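Local coordinates for VapB family protein (Caulobacter crescentus, PDB 5K8J) that acts as the antitoxin of the VapBC1 toxin-antitoxin pair, inhibiting the ribonuclease toxin VapC1 through a flexible pseudo-palindromic motif, and binds DNA, at the interface of chains A and B and the interface of chains A and C. Numbering follows the deposited sequence. Chains: chain A, VapB family protein; chain B/C, Ribonuclease VapC.

Contact 1: the interface of chains A and B. Residues chain A 80, 82-85; chain B 8, 11, 40-41.
Carboxylate oxygen OE2 of B:Glu40 is gripped from two directions. The guanidinium NE of A:Arg82 donates to OE2 at 2.7 Å in a nearly straight bond. Water 1 lies 2.6 Å from the same OE2. The water also reaches the backbone carbonyl O of A:Pro80 at 2.8 Å, tying the antitoxin backbone to the carboxylate. The second oxygen, OE1, takes a bond from NH2 of A:Arg82 at 3.0 Å. The arginine thus presents its NE side, one nitrogen to each oxygen; each oxygen uses its syn lone pair, and both lie close to the guanidinium plane. This is a side-on salt bridge, with the two flat groups twisted by 34°, and its paired bonds fix the rotation of the carboxylate. On one face of the guanidinium, ring atom CG of A:Pro80 sits over the centre, so the antitoxin's own chain probably helps to hold the group in place. The bend at chi2 (-77°) turns the arginine towards B:Glu40, while its aliphatic stretch passes B:Asn8 at about a right angle. The amide oxygen OD1 of B:Asn8 faces CB and CD there, and the amide plane stands perpendicular to the guanidinium. Beyond the polar pair, the last antitoxin residue, A:Leu85, packs on helices 7-14 and 35-45 of the PIN-domain toxin. B:Glu40 is probably one of the conserved acids of the PIN active site, with B:Asp6 and B:Asp95, so A:Arg82 would inhibit the ribonuclease by occupying it. CD1 of B:Ile11 meets CD2 of A:Leu85 at 3.7 Å, and that same CD2 lies 3.8 Å from CA of B:Leu41.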
# COMPACT_ATOMS: atom_id res chain seq x y z
N PRO A 80 -13.26 -0.85 23.76
CA PRO A 80 -13.49 0.11 24.83
C PRO A 80 -13.46 1.52 24.28
O PRO A 80 -12.93 1.80 23.21
CB PRO A 80 -12.32 -0.13 25.79
CG PRO A 80 -11.26 -0.66 24.96
CD PRO A 80 -11.89 -1.39 23.79
N ARG A 82 -11.80 4.75 24.36
CA ARG A 82 -10.49 5.29 24.71
C ARG A 82 -10.55 6.81 24.79
O ARG A 82 -10.96 7.46 23.82
CB ARG A 82 -9.44 4.94 23.68
CG ARG A 82 -9.40 3.51 23.25
CD ARG A 82 -8.73 2.62 24.28
NE ARG A 82 -8.39 1.36 23.65
CZ ARG A 82 -7.88 0.31 24.26
NH1 ARG A 82 -7.67 0.30 25.58
NH2 ARG A 82 -7.60 -0.76 23.55
N PRO A 83 -10.07 7.41 25.86
CA PRO A 83 -9.91 8.87 25.88
C PRO A 83 -9.04 9.43 24.75
O PRO A 83 -7.82 9.23 24.77
CB PRO A 83 -9.26 9.13 27.25
CG PRO A 83 -9.47 7.92 28.06
CD PRO A 83 -9.61 6.76 27.10
N GLY A 84 -9.62 10.12 23.77
CA GLY A 84 -8.88 11.10 22.98
C GLY A 84 -8.53 10.82 21.50
O GLY A 84 -7.73 11.59 20.94
N LEU A 85 -9.07 9.79 20.85
CA LEU A 85 -8.89 9.70 19.37
C LEU A 85 -10.17 10.14 18.67
O LEU A 85 -11.05 10.72 19.29
CB LEU A 85 -8.51 8.29 18.90
CG LEU A 85 -9.28 7.11 19.55
CD1 LEU A 85 -10.81 7.10 19.41
CD2 LEU A 85 -8.74 5.78 19.07
N ASN B 8 -3.79 3.53 24.18
CA ASN B 8 -3.82 4.86 24.76
C ASN B 8 -2.45 5.51 24.71
O ASN B 8 -2.35 6.71 24.52
CB ASN B 8 -4.34 4.85 26.19
CG ASN B 8 -5.80 4.45 26.30
OD1 ASN B 8 -6.66 5.03 25.64
ND2 ASN B 8 -6.09 3.45 27.13
N ILE B 11 -2.25 6.85 21.22
CA ILE B 11 -3.04 8.08 21.11
C ILE B 11 -2.27 9.26 21.64
O ILE B 11 -2.21 10.33 21.03
CB ILE B 11 -4.38 7.91 21.86
CG1 ILE B 11 -5.29 6.96 21.09
CG2 ILE B 11 -5.07 9.26 22.05
CD1 ILE B 11 -6.50 6.49 21.91
N GLU B 40 -8.44 1.11 15.90
CA GLU B 40 -9.03 2.05 16.84
C GLU B 40 -8.77 3.49 16.41
O GLU B 40 -9.68 4.33 16.44
CB GLU B 40 -8.47 1.79 18.24
CG GLU B 40 -8.83 0.43 18.80
CD GLU B 40 -8.48 0.30 20.25
OE1 GLU B 40 -7.48 -0.35 20.54
OE2 GLU B 40 -9.20 0.89 21.11
N LEU B 41 -7.52 3.80 16.04
CA LEU B 41 -7.17 5.16 15.67
C LEU B 41 -7.84 5.59 14.37
O LEU B 41 -8.20 6.76 14.21
CB LEU B 41 -5.65 5.27 15.60
CG LEU B 41 -4.88 5.10 16.91
CD1 LEU B 41 -3.49 4.52 16.67
CD2 LEU B 41 -4.72 6.41 17.57
O HOH W 1 -11.71 1.47 20.74

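Contact 2: the interface of chains A and C. Residues chain A 76-77, 79-81; chain C 90-91.
Guanidinium nitrogen NH2 of C:Arg90 bonds to two antitoxin acceptors, the backbone carbonyl O of A:Phe79 at 2.8 Å and carboxylate OD2 of A:Asp77 at 2.9 Å. The first bond runs nearly along the C=O axis, whereas the second uses the syn lone pair of OD2 and forms a salt bridge. Both acceptors are tilted from the guanidinium plane, and neither bond is straight, at 143° and 140° at the hydrogen respectively. The carboxylate and guanidinium are nearly coplanar, but OD1 stands 3.7 Å from NH1, so the pairing is lopsided and rests on NH2. A bend at chi3 (55°) turns the arginine tip back, bringing NH2 to the two acceptors. Water 2 completes the close-knit part: it joins OD2 of A:Asp77 and the backbone N of A:Phe79 to the backbone O of C:Arg90, the last at 2.6 Å. One arginine residue therefore meets the antitoxin through its side chain and, by way of this water, its backbone. The flanks are looser. CD of C:Arg90 brushes CA of A:Glu81 at 3.9 Å, and the carboxylate of that poorly ordered glutamate makes no charged contact with the arginine. At the other end, A:Glu76 sets a carboxylate oxygen against the carbonyl O of C:Arg91, two acceptors, a pair that is doubtful as modelled. The site illustrates recognition of an extended segment through one carboxylate together with its backbone. It lies in the antitoxin loop that follows helix 55-64, against the toxin turn just ahead of the position of helix 93-105.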
# COMPACT_ATOMS: atom_id res chain seq x y z
N GLU A 76 -20.50 -8.99 20.80
CA GLU A 76 -19.78 -8.31 19.68
C GLU A 76 -19.16 -6.97 20.09
O GLU A 76 -18.18 -6.50 19.45
CB GLU A 76 -20.69 -8.06 18.46
CG GLU A 76 -19.98 -7.57 17.16
CD GLU A 76 -19.91 -6.02 16.98
OE1 GLU A 76 -19.18 -5.49 16.08
OE2 GLU A 76 -20.59 -5.32 17.76
N ASP A 77 -19.69 -6.37 21.15
CA ASP A 77 -19.36 -5.01 21.57
C ASP A 77 -18.23 -5.02 22.60
O ASP A 77 -18.42 -4.80 23.79
CB ASP A 77 -20.60 -4.34 22.12
CG ASP A 77 -20.37 -2.91 22.43
OD1 ASP A 77 -21.21 -2.32 23.13
OD2 ASP A 77 -19.31 -2.40 21.99
N PHE A 79 -14.97 -3.27 21.92
CA PHE A 79 -13.95 -2.23 21.88
C PHE A 79 -14.24 -1.18 22.94
O PHE A 79 -15.39 -0.72 23.06
CB PHE A 79 -13.84 -1.61 20.49
CG PHE A 79 -12.90 -2.36 19.63
CD1 PHE A 79 -11.60 -1.93 19.50
CD2 PHE A 79 -13.27 -3.57 19.04
CE1 PHE A 79 -10.68 -2.66 18.74
CE2 PHE A 79 -12.35 -4.31 18.28
CZ PHE A 79 -11.05 -3.85 18.14
N PRO A 80 -13.26 -0.85 23.76
CA PRO A 80 -13.49 0.11 24.83
C PRO A 80 -13.46 1.52 24.28
O PRO A 80 -12.93 1.80 23.21
CB PRO A 80 -12.32 -0.13 25.79
CG PRO A 80 -11.26 -0.66 24.96
CD PRO A 80 -11.89 -1.39 23.79
N GLU A 81 -14.07 2.42 25.06
CA GLU A 81 -14.04 3.84 24.75
C GLU A 81 -12.72 4.39 25.28
O GLU A 81 -12.53 4.47 26.50
CB GLU A 81 -15.22 4.56 25.39
CG GLU A 81 -15.33 6.00 24.93
CD GLU A 81 -16.53 6.74 25.49
OE1 GLU A 81 -17.50 6.07 25.92
OE2 GLU A 81 -16.50 7.99 25.51
N ARG C 90 -18.39 2.81 17.52
CA ARG C 90 -17.63 1.98 18.46
C ARG C 90 -18.24 0.58 18.57
O ARG C 90 -17.52 -0.43 18.61
CB ARG C 90 -17.60 2.66 19.84
CG ARG C 90 -16.61 1.96 20.81
CD ARG C 90 -16.78 2.49 22.28
NE ARG C 90 -18.17 2.35 22.69
CZ ARG C 90 -18.77 1.18 22.91
NH1 ARG C 90 -20.05 1.16 23.24
NH2 ARG C 90 -18.10 0.04 22.83
N ARG C 91 -19.58 0.51 18.57
CA ARG C 91 -20.30 -0.76 18.76
C ARG C 91 -20.02 -1.75 17.65
O ARG C 91 -20.01 -2.96 17.88
CB ARG C 91 -21.80 -0.50 18.86
CG ARG C 91 -22.63 -1.75 18.96
CD ARG C 91 -24.13 -1.42 19.09
NE ARG C 91 -24.67 -0.85 17.86
CZ ARG C 91 -25.03 -1.57 16.80
NH1 ARG C 91 -24.90 -2.90 16.82
NH2 ARG C 91 -25.50 -0.97 15.72
O HOH W 2 -17.27 -2.40 20.27

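The C-alpha centres of contact 1 and contact 2 lie about 12 Å apart, and both contacts include A:Pro80, which falls on the continuous antitoxin tail running through both. That tail meets two different toxin chains: C at contact 2 and B at contact 1, where the chain ends. One antitoxin thus bridges two VapC subunits, an arrangement that would couple inhibition to assembly of the complex, deposited with four copies of each protein. Neither contact involves an antitoxin helix or strand, in keeping with the flexible inhibitory motif of this system, whose order here would come largely from its partners.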